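Local structure of ATP/GTP-binding site-containing protein A (Brucella abortus, 6NTR) at residues D174-F182 / G233-Y241; D185-Y194 / P205-R215. The protein functions in the periplasm, where it maintains the integrity of the bacterial cell envelope. All blocks are in the same frame, centred on the assembly; numbering follows the deposited sequence.

Contact 1 of 2, residues D174-F182 / G233-Y241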
loop_
_atom_site.group_PDB
_atom_site.type_symbol
_atom_site.label_atom_id
_atom_site.label_comp_id
_atom_site.label_asym_id
_atom_site.label_seq_id
_atom_site.Cartn_x
_atom_site.Cartn_y
_atom_site.Cartn_z
ATOM N N ASP A 174 21.320 4.930 2.338
ATOM C CA ASP A 174 21.065 6.014 1.419
ATOM C C ASP A 174 19.713 6.646 1.725
ATOM O O ASP A 174 19.559 7.849 1.653
ATOM C CB ASP A 174 21.098 5.507 -0.017
ATOM C CG ASP A 174 22.497 5.205 -0.492
ATOM O OD1 ASP A 174 23.451 5.598 0.194
ATOM O OD2 ASP A 174 22.647 4.575 -1.551
ATOM N N GLU A 175 18.732 5.837 2.070
ATOM C CA GLU A 175 17.416 6.343 2.372
ATOM C C GLU A 175 17.418 7.305 3.548
ATOM O O GLU A 175 16.720 8.307 3.534
ATOM C CB GLU A 175 16.451 5.196 2.615
ATOM C CG GLU A 175 16.086 4.431 1.361
ATOM C CD GLU A 175 14.985 3.432 1.602
ATOM O OE1 GLU A 175 15.037 2.743 2.620
ATOM O OE2 GLU A 175 14.058 3.337 0.793
ATOM N N THR A 176 18.202 7.008 4.569
ATOM C CA THR A 176 18.252 7.859 5.743
ATOM C C THR A 176 18.756 9.267 5.484
ATOM O O THR A 176 18.246 10.210 6.063
ATOM C CB THR A 176 19.123 7.271 6.863
ATOM O OG1 THR A 176 20.443 7.043 6.371
ATOM C CG2 THR A 176 18.534 5.993 7.381
ATOM N N LYS A 177 19.756 9.416 4.627
ATOM C CA LYS A 177 20.303 10.737 4.396
ATOM C C LYS A 177 19.261 11.703 3.858
ATOM O O LYS A 177 19.235 12.853 4.259
ATOM C CB LYS A 177 21.568 10.707 3.527
ATOM C CG LYS A 177 21.541 9.789 2.324
ATOM C CD LYS A 177 22.891 9.781 1.626
ATOM C CE LYS A 177 22.811 9.107 0.266
ATOM N NZ LYS A 177 23.948 9.448 -0.632
ATOM N N VAL A 178 18.400 11.191 3.000
ATOM C CA VAL A 178 17.329 11.940 2.372
ATOM C C VAL A 178 16.293 12.492 3.358
ATOM O O VAL A 178 15.797 13.595 3.190
ATOM C CB VAL A 178 16.684 11.030 1.293
ATOM C CG1 VAL A 178 15.224 11.333 1.005
ATOM C CG2 VAL A 178 17.510 11.060 0.027
HETATM N N MSE A 179 15.962 11.704 4.365
HETATM C CA MSE A 179 14.930 12.023 5.332
HETATM C C MSE A 179 15.090 13.186 6.272
HETATM O O MSE A 179 14.100 13.922 6.434
HETATM C CB MSE A 179 14.752 10.804 6.209
HETATM C CG MSE A 179 14.138 9.668 5.421
HETATM SE SE MSE A 179 13.405 8.409 6.716
HETATM C CE MSE A 179 12.717 9.682 8.030
ATOM N N GLY A 180 16.246 13.405 6.882
ATOM C CA GLY A 180 16.347 14.530 7.795
ATOM C C GLY A 180 16.262 14.233 9.282
ATOM O O GLY A 180 16.948 13.367 9.792
ATOM N N LYS A 181 15.414 14.976 9.979
ATOM C CA LYS A 181 15.289 14.842 11.422
ATOM C C LYS A 181 14.884 13.450 11.902
ATOM O O LYS A 181 15.374 12.997 12.931
ATOM C CB LYS A 181 14.380 15.929 12.004
ATOM C CG LYS A 181 12.928 15.862 11.577
ATOM C CD LYS A 181 12.064 16.700 12.501
ATOM C CE LYS A 181 10.705 16.980 11.896
ATOM N NZ LYS A 181 9.647 17.070 12.936
ATOM N N PHE A 182 14.005 12.769 11.184
ATOM C CA PHE A 182 13.629 11.424 11.576
ATOM C C PHE A 182 14.658 10.389 11.166
ATOM O O PHE A 182 14.380 9.197 11.282
ATOM C CB PHE A 182 12.287 11.035 10.970
ATOM C CG PHE A 182 11.175 11.949 11.313
ATOM C CD1 PHE A 182 10.628 11.940 12.577
ATOM C CD2 PHE A 182 10.651 12.797 10.360
ATOM C CE1 PHE A 182 9.592 12.776 12.890
ATOM C CE2 PHE A 182 9.615 13.635 10.666
ATOM C CZ PHE A 182 9.083 13.627 11.931
ATOM N N GLY A 233 11.507 -0.585 -3.959
ATOM C CA GLY A 233 11.161 0.808 -3.845
ATOM C C GLY A 233 12.064 1.468 -2.844
ATOM O O GLY A 233 12.016 1.156 -1.677
ATOM N N LYS A 234 12.861 2.417 -3.290
ATOM C CA LYS A 234 13.759 3.096 -2.384
ATOM C C LYS A 234 13.383 4.565 -2.251
ATOM O O LYS A 234 13.248 5.256 -3.235
ATOM C CB LYS A 234 15.205 2.957 -2.853
ATOM C CG LYS A 234 15.736 1.539 -2.884
ATOM C CD LYS A 234 15.802 0.955 -1.492
ATOM C CE LYS A 234 16.786 -0.186 -1.411
ATOM N NZ LYS A 234 18.015 0.268 -0.728
ATOM N N LEU A 235 13.221 5.027 -1.022
ATOM C CA LEU A 235 12.862 6.399 -0.779
ATOM C C LEU A 235 13.974 7.293 -1.246
ATOM O O LEU A 235 15.122 7.089 -0.906
ATOM C CB LEU A 235 12.612 6.621 0.704
ATOM C CG LEU A 235 11.858 7.866 1.145
ATOM C CD1 LEU A 235 10.364 7.645 1.117
ATOM C CD2 LEU A 235 12.288 8.253 2.533
ATOM N N VAL A 236 13.619 8.309 -2.018
ATOM C CA VAL A 236 14.608 9.246 -2.537
ATOM C C VAL A 236 14.343 10.682 -2.118
ATOM O O VAL A 236 15.188 11.546 -2.382
ATOM C CB VAL A 236 14.732 9.159 -4.074
ATOM C CG1 VAL A 236 15.119 7.758 -4.479
ATOM C CG2 VAL A 236 13.457 9.608 -4.769
ATOM N N LYS A 237 13.224 10.975 -1.464
ATOM C CA LYS A 237 12.968 12.327 -0.992
ATOM C C LYS A 237 11.817 12.297 -0.006
ATOM O O LYS A 237 10.803 11.633 -0.250
ATOM C CB LYS A 237 12.640 13.253 -2.157
ATOM C CG LYS A 237 12.530 14.725 -1.811
ATOM C CD LYS A 237 12.303 15.544 -3.083
ATOM C CE LYS A 237 12.247 17.023 -2.792
ATOM N NZ LYS A 237 11.126 17.314 -1.863
ATOM N N LEU A 238 11.947 13.019 1.099
ATOM C CA LEU A 238 10.953 12.978 2.159
ATOM C C LEU A 238 10.670 14.393 2.619
ATOM O O LEU A 238 11.592 15.117 3.016
ATOM C CB LEU A 238 11.429 12.117 3.326
ATOM C CG LEU A 238 10.454 12.129 4.483
ATOM C CD1 LEU A 238 9.231 11.344 4.081
ATOM C CD2 LEU A 238 11.104 11.553 5.717
ATOM N N ASP A 239 9.401 14.780 2.562
ATOM C CA ASP A 239 8.968 16.111 2.955
ATOM C C ASP A 239 8.025 15.978 4.134
ATOM O O ASP A 239 6.977 15.333 4.028
ATOM C CB ASP A 239 8.310 16.843 1.790
ATOM C CG ASP A 239 9.321 17.317 0.783
ATOM O OD1 ASP A 239 10.348 17.891 1.214
ATOM O OD2 ASP A 239 9.091 17.113 -0.430
ATOM N N ILE A 240 8.412 16.580 5.251
ATOM C CA ILE A 240 7.675 16.495 6.501
ATOM C C ILE A 240 6.835 17.752 6.644
ATOM O O ILE A 240 7.376 18.861 6.700
ATOM C CB ILE A 240 8.621 16.346 7.697
ATOM C CG1 ILE A 240 9.558 15.157 7.502
ATOM C CG2 ILE A 240 7.821 16.199 8.966
ATOM C CD1 ILE A 240 10.975 15.561 7.173
ATOM N N TYR A 241 5.522 17.585 6.724
ATOM C CA TYR A 241 4.621 18.717 6.861
ATOM C C TYR A 241 4.447 19.076 8.336
ATOM O O TYR A 241 4.798 18.306 9.231
ATOM C CB TYR A 241 3.270 18.410 6.222
ATOM C CG TYR A 241 3.325 18.083 4.740
ATOM C CD1 TYR A 241 4.276 18.659 3.904
ATOM C CD2 TYR A 241 2.404 17.210 4.180
ATOM C CE1 TYR A 241 4.308 18.355 2.562
ATOM C CE2 TYR A 241 2.423 16.907 2.849
ATOM C CZ TYR A 241 3.374 17.474 2.043
ATOM O OH TYR A 241 3.379 17.156 0.707
HETATM O O HOH W 1 13.768 15.399 1.917
#
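Glu175, in the first turn of the short helix 174-179, reaches the strand with its carboxylate: OE2 accepts the backbone N-H of Leu235, with 2.6 Å between Leu235 N and Glu175 OE2. The bond is fairly straight, its N-H...O angle 161°, and the donor meets the oxygen on its anti side, a little out of the carboxylate plane. CG stands anti to the carbonyl carbon (chi1 -72°) and the chain runs extended past it, which carries the acid across the gap to the strand. The aliphatic part of Lys234 crosses it at about a right angle, its CD 3.7 Å from Glu175 OE2.

One turn on, Val178 rests its CG2 on the backbone of Val236, where Val236 and Lys237 both face Ile11 of strand 8-19 in a classic beta bulge. The carbonyl O of Val178 is linked to the strand through a water that donates to both Val178 O and Leu238 O.

Met179, a selenomethionine, lies over the leucines of the strand. Its CG sits 3.7 Å from Leu235 CD2, and the bend at chi3 turns CE back against Leu238 CD2, a tight 3.4 Å approach. Met179 O lies 3.6 Å from Ile240 CD1. Gly180 then leaves helical backbone angles with a positive phi. Phe182 presents a ring edge to Ile240: CE2 is 3.5 Å from Ile240 CG1, which lies near the ring plane.

The contact thus sets the helix almost parallel to the strand, at 22°, with an apolar seam following the carboxylate-to-backbone bond of Glu175 and one bridging water beside it. Glu175 OE2 also accepts the N-H of Asp221 while OE1 pairs with Arg220, an arrangement that would probably stabilise the buried carboxylate as an anion.

Contact 2 of 2, residues D185-Y194 / P205-R215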
loop_
_atom_site.group_PDB
_atom_site.type_symbol
_atom_site.label_atom_id
_atom_site.label_comp_id
_atom_site.label_asym_id
_atom_site.label_seq_id
_atom_site.Cartn_x
_atom_site.Cartn_y
_atom_site.Cartn_z
ATOM N N ASP A 185 15.835 7.584 13.829
ATOM C CA ASP A 185 14.799 6.893 14.583
ATOM C C ASP A 185 14.784 5.405 14.222
ATOM O O ASP A 185 15.264 4.994 13.166
ATOM C CB ASP A 185 13.432 7.534 14.302
ATOM C CG ASP A 185 13.400 9.030 14.631
ATOM O OD1 ASP A 185 14.313 9.519 15.332
ATOM O OD2 ASP A 185 12.469 9.729 14.171
ATOM N N GLN A 186 14.255 4.598 15.129
ATOM C CA GLN A 186 14.172 3.160 14.947
ATOM C C GLN A 186 13.111 2.758 13.942
ATOM O O GLN A 186 12.149 3.460 13.759
ATOM C CB GLN A 186 13.871 2.478 16.276
ATOM C CG GLN A 186 14.979 2.556 17.301
ATOM C CD GLN A 186 16.085 1.566 17.042
ATOM O OE1 GLN A 186 15.842 0.450 16.620
ATOM N NE2 GLN A 186 17.307 1.974 17.303
ATOM N N VAL A 187 13.292 1.607 13.317
ATOM C CA VAL A 187 12.330 1.084 12.374
ATOM C C VAL A 187 12.066 -0.366 12.698
ATOM O O VAL A 187 12.822 -0.987 13.416
ATOM C CB VAL A 187 12.814 1.156 10.921
ATOM C CG1 VAL A 187 13.201 2.571 10.543
ATOM C CG2 VAL A 187 13.958 0.193 10.688
ATOM N N TRP A 188 10.956 -0.883 12.209
ATOM C CA TRP A 188 10.624 -2.275 12.390
ATOM C C TRP A 188 10.599 -2.897 11.022
ATOM O O TRP A 188 10.007 -2.338 10.120
ATOM C CB TRP A 188 9.223 -2.434 12.947
ATOM C CG TRP A 188 9.051 -2.080 14.355
ATOM C CD1 TRP A 188 9.516 -2.758 15.430
ATOM C CD2 TRP A 188 8.318 -0.975 14.864
ATOM N NE1 TRP A 188 9.139 -2.138 16.577
ATOM C CE2 TRP A 188 8.396 -1.036 16.258
ATOM C CE3 TRP A 188 7.605 0.064 14.276
ATOM C CZ2 TRP A 188 7.794 -0.096 17.073
ATOM C CZ3 TRP A 188 7.013 0.985 15.078
ATOM C CH2 TRP A 188 7.107 0.906 16.463
ATOM N N PRO A 189 11.283 -4.026 10.838
ATOM C CA PRO A 189 11.138 -4.643 9.527
ATOM C C PRO A 189 9.744 -5.219 9.507
ATOM O O PRO A 189 9.351 -5.814 10.488
ATOM C CB PRO A 189 12.183 -5.744 9.543
ATOM C CG PRO A 189 13.164 -5.331 10.578
ATOM C CD PRO A 189 12.353 -4.649 11.626
ATOM N N VAL A 190 9.003 -5.047 8.423
ATOM C CA VAL A 190 7.644 -5.557 8.374
ATOM C C VAL A 190 7.435 -6.256 7.049
ATOM O O VAL A 190 7.813 -5.732 5.995
ATOM C CB VAL A 190 6.600 -4.450 8.578
ATOM C CG1 VAL A 190 5.261 -5.071 8.829
ATOM C CG2 VAL A 190 6.981 -3.565 9.729
ATOM N N THR A 191 6.860 -7.450 7.114
ATOM C CA THR A 191 6.422 -8.210 5.957
ATOM C C THR A 191 4.918 -8.397 6.080
ATOM O O THR A 191 4.434 -8.889 7.099
ATOM C CB THR A 191 7.146 -9.561 5.875
ATOM O OG1 THR A 191 8.552 -9.349 5.705
ATOM C CG2 THR A 191 6.636 -10.380 4.715
ATOM N N ILE A 192 4.179 -7.983 5.063
ATOM C CA ILE A 192 2.744 -8.214 5.008
ATOM C C ILE A 192 2.470 -9.118 3.818
ATOM O O ILE A 192 2.833 -8.780 2.685
ATOM C CB ILE A 192 1.962 -6.898 4.911
ATOM C CG1 ILE A 192 2.350 -5.993 6.080
ATOM C CG2 ILE A 192 0.488 -7.169 4.928
ATOM C CD1 ILE A 192 1.469 -4.789 6.258
ATOM N N ALA A 193 1.873 -10.281 4.076
ATOM C CA ALA A 193 1.465 -11.204 3.028
ATOM C C ALA A 193 -0.046 -11.161 2.898
ATOM O O ALA A 193 -0.757 -11.221 3.904
ATOM C CB ALA A 193 1.928 -12.629 3.318
ATOM N N TYR A 194 -0.523 -11.059 1.661
ATOM C CA TYR A 194 -1.923 -10.819 1.363
ATOM C C TYR A 194 -2.519 -12.099 0.807
ATOM O O TYR A 194 -1.984 -12.678 -0.141
ATOM C CB TYR A 194 -2.073 -9.668 0.359
ATOM C CG TYR A 194 -1.805 -8.252 0.885
ATOM C CD1 TYR A 194 -0.531 -7.844 1.230
ATOM C CD2 TYR A 194 -2.823 -7.306 0.953
ATOM C CE1 TYR A 194 -0.284 -6.565 1.677
ATOM C CE2 TYR A 194 -2.579 -6.016 1.393
ATOM C CZ TYR A 194 -1.304 -5.655 1.753
ATOM O OH TYR A 194 -1.047 -4.378 2.193
ATOM N N PRO A 205 0.470 -16.481 -1.100
ATOM C CA PRO A 205 -0.271 -15.226 -0.944
ATOM C C PRO A 205 -0.409 -14.569 -2.324
ATOM O O PRO A 205 0.447 -14.801 -3.163
ATOM C CB PRO A 205 0.609 -14.402 -0.018
ATOM C CG PRO A 205 1.977 -14.773 -0.381
ATOM C CD PRO A 205 1.932 -16.217 -0.727
ATOM N N ILE A 206 -1.453 -13.790 -2.566
ATOM C CA ILE A 206 -1.605 -13.152 -3.865
ATOM C C ILE A 206 -0.555 -12.066 -4.060
ATOM O O ILE A 206 -0.178 -11.762 -5.192
ATOM C CB ILE A 206 -3.023 -12.588 -4.023
ATOM C CG1 ILE A 206 -3.279 -11.572 -2.922
ATOM C CG2 ILE A 206 -4.064 -13.705 -3.990
ATOM C CD1 ILE A 206 -4.674 -11.100 -2.864
ATOM N N TYR A 207 -0.043 -11.496 -2.980
ATOM C CA TYR A 207 0.923 -10.417 -3.065
ATOM C C TYR A 207 1.612 -10.333 -1.712
ATOM O O TYR A 207 1.016 -10.636 -0.681
ATOM C CB TYR A 207 0.222 -9.103 -3.461
ATOM C CG TYR A 207 0.869 -7.802 -3.037
ATOM C CD1 TYR A 207 1.825 -7.181 -3.833
ATOM C CD2 TYR A 207 0.473 -7.154 -1.884
ATOM C CE1 TYR A 207 2.399 -5.968 -3.456
ATOM C CE2 TYR A 207 1.042 -5.951 -1.502
ATOM C CZ TYR A 207 1.998 -5.367 -2.284
ATOM O OH TYR A 207 2.544 -4.175 -1.882
ATOM N N ARG A 208 2.879 -9.949 -1.725
ATOM C CA ARG A 208 3.650 -9.872 -0.499
ATOM C C ARG A 208 4.592 -8.683 -0.561
ATOM O O ARG A 208 5.287 -8.504 -1.565
ATOM C CB ARG A 208 4.448 -11.152 -0.294
ATOM C CG ARG A 208 5.214 -11.171 0.998
ATOM C CD ARG A 208 5.584 -12.582 1.376
ATOM N NE ARG A 208 6.586 -13.138 0.479
ATOM C CZ ARG A 208 7.830 -12.688 0.370
ATOM N NH1 ARG A 208 8.265 -11.683 1.120
ATOM N NH2 ARG A 208 8.648 -13.260 -0.490
ATOM N N ILE A 209 4.635 -7.918 0.512
ATOM C CA ILE A 209 5.498 -6.772 0.597
ATOM C C ILE A 209 6.319 -6.723 1.870
ATOM O O ILE A 209 5.806 -6.927 2.935
ATOM C CB ILE A 209 4.692 -5.460 0.476
ATOM C CG1 ILE A 209 5.627 -4.270 0.459
ATOM C CG2 ILE A 209 3.744 -5.285 1.632
ATOM C CD1 ILE A 209 4.939 -2.943 0.244
ATOM N N ASN A 210 7.588 -6.407 1.731
ATOM C CA ASN A 210 8.470 -6.264 2.852
ATOM C C ASN A 210 8.872 -4.813 2.955
ATOM O O ASN A 210 9.263 -4.231 1.983
ATOM C CB ASN A 210 9.731 -7.087 2.648
ATOM C CG ASN A 210 9.445 -8.544 2.479
ATOM O OD1 ASN A 210 9.029 -8.990 1.429
ATOM N ND2 ASN A 210 9.677 -9.300 3.525
ATOM N N PHE A 211 8.791 -4.230 4.133
ATOM C CA PHE A 211 9.181 -2.853 4.299
ATOM C C PHE A 211 9.725 -2.559 5.678
ATOM O O PHE A 211 9.496 -3.300 6.591
ATOM C CB PHE A 211 7.997 -1.913 3.976
ATOM C CG PHE A 211 6.798 -2.101 4.852
ATOM C CD1 PHE A 211 5.844 -3.027 4.544
ATOM C CD2 PHE A 211 6.628 -1.341 5.972
ATOM C CE1 PHE A 211 4.752 -3.200 5.344
ATOM C CE2 PHE A 211 5.540 -1.517 6.776
ATOM C CZ PHE A 211 4.603 -2.446 6.459
ATOM N N LYS A 212 10.431 -1.448 5.805
ATOM C CA LYS A 212 10.959 -0.983 7.072
ATOM C C LYS A 212 10.015 0.127 7.506
ATOM O O LYS A 212 9.827 1.084 6.790
ATOM C CB LYS A 212 12.361 -0.435 6.893
ATOM C CG LYS A 212 13.423 -1.499 6.724
ATOM C CD LYS A 212 14.767 -0.888 6.398
ATOM C CE LYS A 212 15.907 -1.879 6.559
ATOM N NZ LYS A 212 15.493 -3.284 6.325
ATOM N N LEU A 213 9.422 0.010 8.680
ATOM C CA LEU A 213 8.441 0.972 9.145
ATOM C C LEU A 213 8.786 1.778 10.385
ATOM O O LEU A 213 9.284 1.237 11.352
ATOM C CB LEU A 213 7.136 0.223 9.369
ATOM C CG LEU A 213 6.036 0.774 10.258
ATOM C CD1 LEU A 213 5.128 1.675 9.453
ATOM C CD2 LEU A 213 5.230 -0.370 10.824
ATOM N N TYR A 214 8.515 3.077 10.333
ATOM C CA TYR A 214 8.742 4.007 11.435
ATOM C C TYR A 214 7.510 4.083 12.323
ATOM O O TYR A 214 6.394 3.800 11.897
ATOM C CB TYR A 214 9.076 5.409 10.920
ATOM C CG TYR A 214 10.417 5.495 10.278
ATOM C CD1 TYR A 214 10.616 5.024 8.993
ATOM C CD2 TYR A 214 11.497 6.030 10.958
ATOM C CE1 TYR A 214 11.856 5.075 8.395
ATOM C CE2 TYR A 214 12.740 6.090 10.373
ATOM C CZ TYR A 214 12.913 5.610 9.090
ATOM O OH TYR A 214 14.150 5.659 8.498
ATOM N N ARG A 215 7.725 4.482 13.573
ATOM C CA ARG A 215 6.606 4.671 14.490
ATOM C C ARG A 215 5.597 5.707 13.984
ATOM O O ARG A 215 4.422 5.652 14.373
ATOM C CB ARG A 215 7.140 5.082 15.863
ATOM C CG ARG A 215 6.401 4.491 17.016
ATOM C CD ARG A 215 7.327 4.378 18.202
ATOM N NE ARG A 215 7.771 5.668 18.731
ATOM C CZ ARG A 215 7.523 6.097 19.968
ATOM N NH1 ARG A 215 6.858 5.327 20.819
ATOM N NH2 ARG A 215 7.970 7.277 20.369
#
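Val187 packs on Tyr214 near the open end of the antiparallel beta hairpin made by strands 187-195 and 207-214. Val187 CG1 stands over the centre of the Tyr214 ring, 3.5 Å from its centroid and 15° off the ring normal, a CH-pi contact. On the other face of the hairpin, Val190 and Phe211 repeat the theme: Val190 CB packs on the Phe211 face, offset toward the rim, while Ile192 CD1 touches the ring edge in plane. Phe211 CG lies between its backbone N and carbonyl carbon (chi1 61°), and this turns the ring across to the neighbouring strand. Toward the connecting loop, Tyr207 and Tyr194 form a T-shaped pair with planes at 61°. The edge of Tyr207 meets the face of Tyr194, with Tyr207 CD2 3.3 Å from Tyr194 CD1. Trp188 brings its CH2 edge within 3.7 Å of Arg215 CG.

Between the two layers of side chains, paired backbone hydrogen bonds join Trp188 to Leu213, Val190 to Phe211 and Ile192 to Ile209; the Val190 N to Phe211 O bond is short at 2.6 Å, with the donor nearly in line with the carbonyl though the N-H itself is somewhat bent.

Farther out, Leu133 of helix 126-138 packs against Ile192 and Leu213, and strand 159-165 flanks the hairpin on the side of strand 187-195. The Tyr194 hydroxyl bonds a glycerol molecule, and Arg220 donates from NE to the Tyr214 hydroxyl.

In the fold
From the N terminus, strand 8-19 is laid down first and later pairs with strand 229-240. Much farther along, helix 174-179 begins contact 1, whose loop closes only when the chain returns through 233-241. Contact 2 forms within that excursion, when 205-215 folds back on 185-194 after a short connection, so the two nest without crossing. Contact 1 ties the helix to the last strand of the beta structure; contact 2 pairs consecutive strands of the same barrel-like framework. Their centres lie about 17 Å apart, yet they touch: Met179 SE packs 3.4 Å from Tyr214 OH, joining the helix to the hairpin's end.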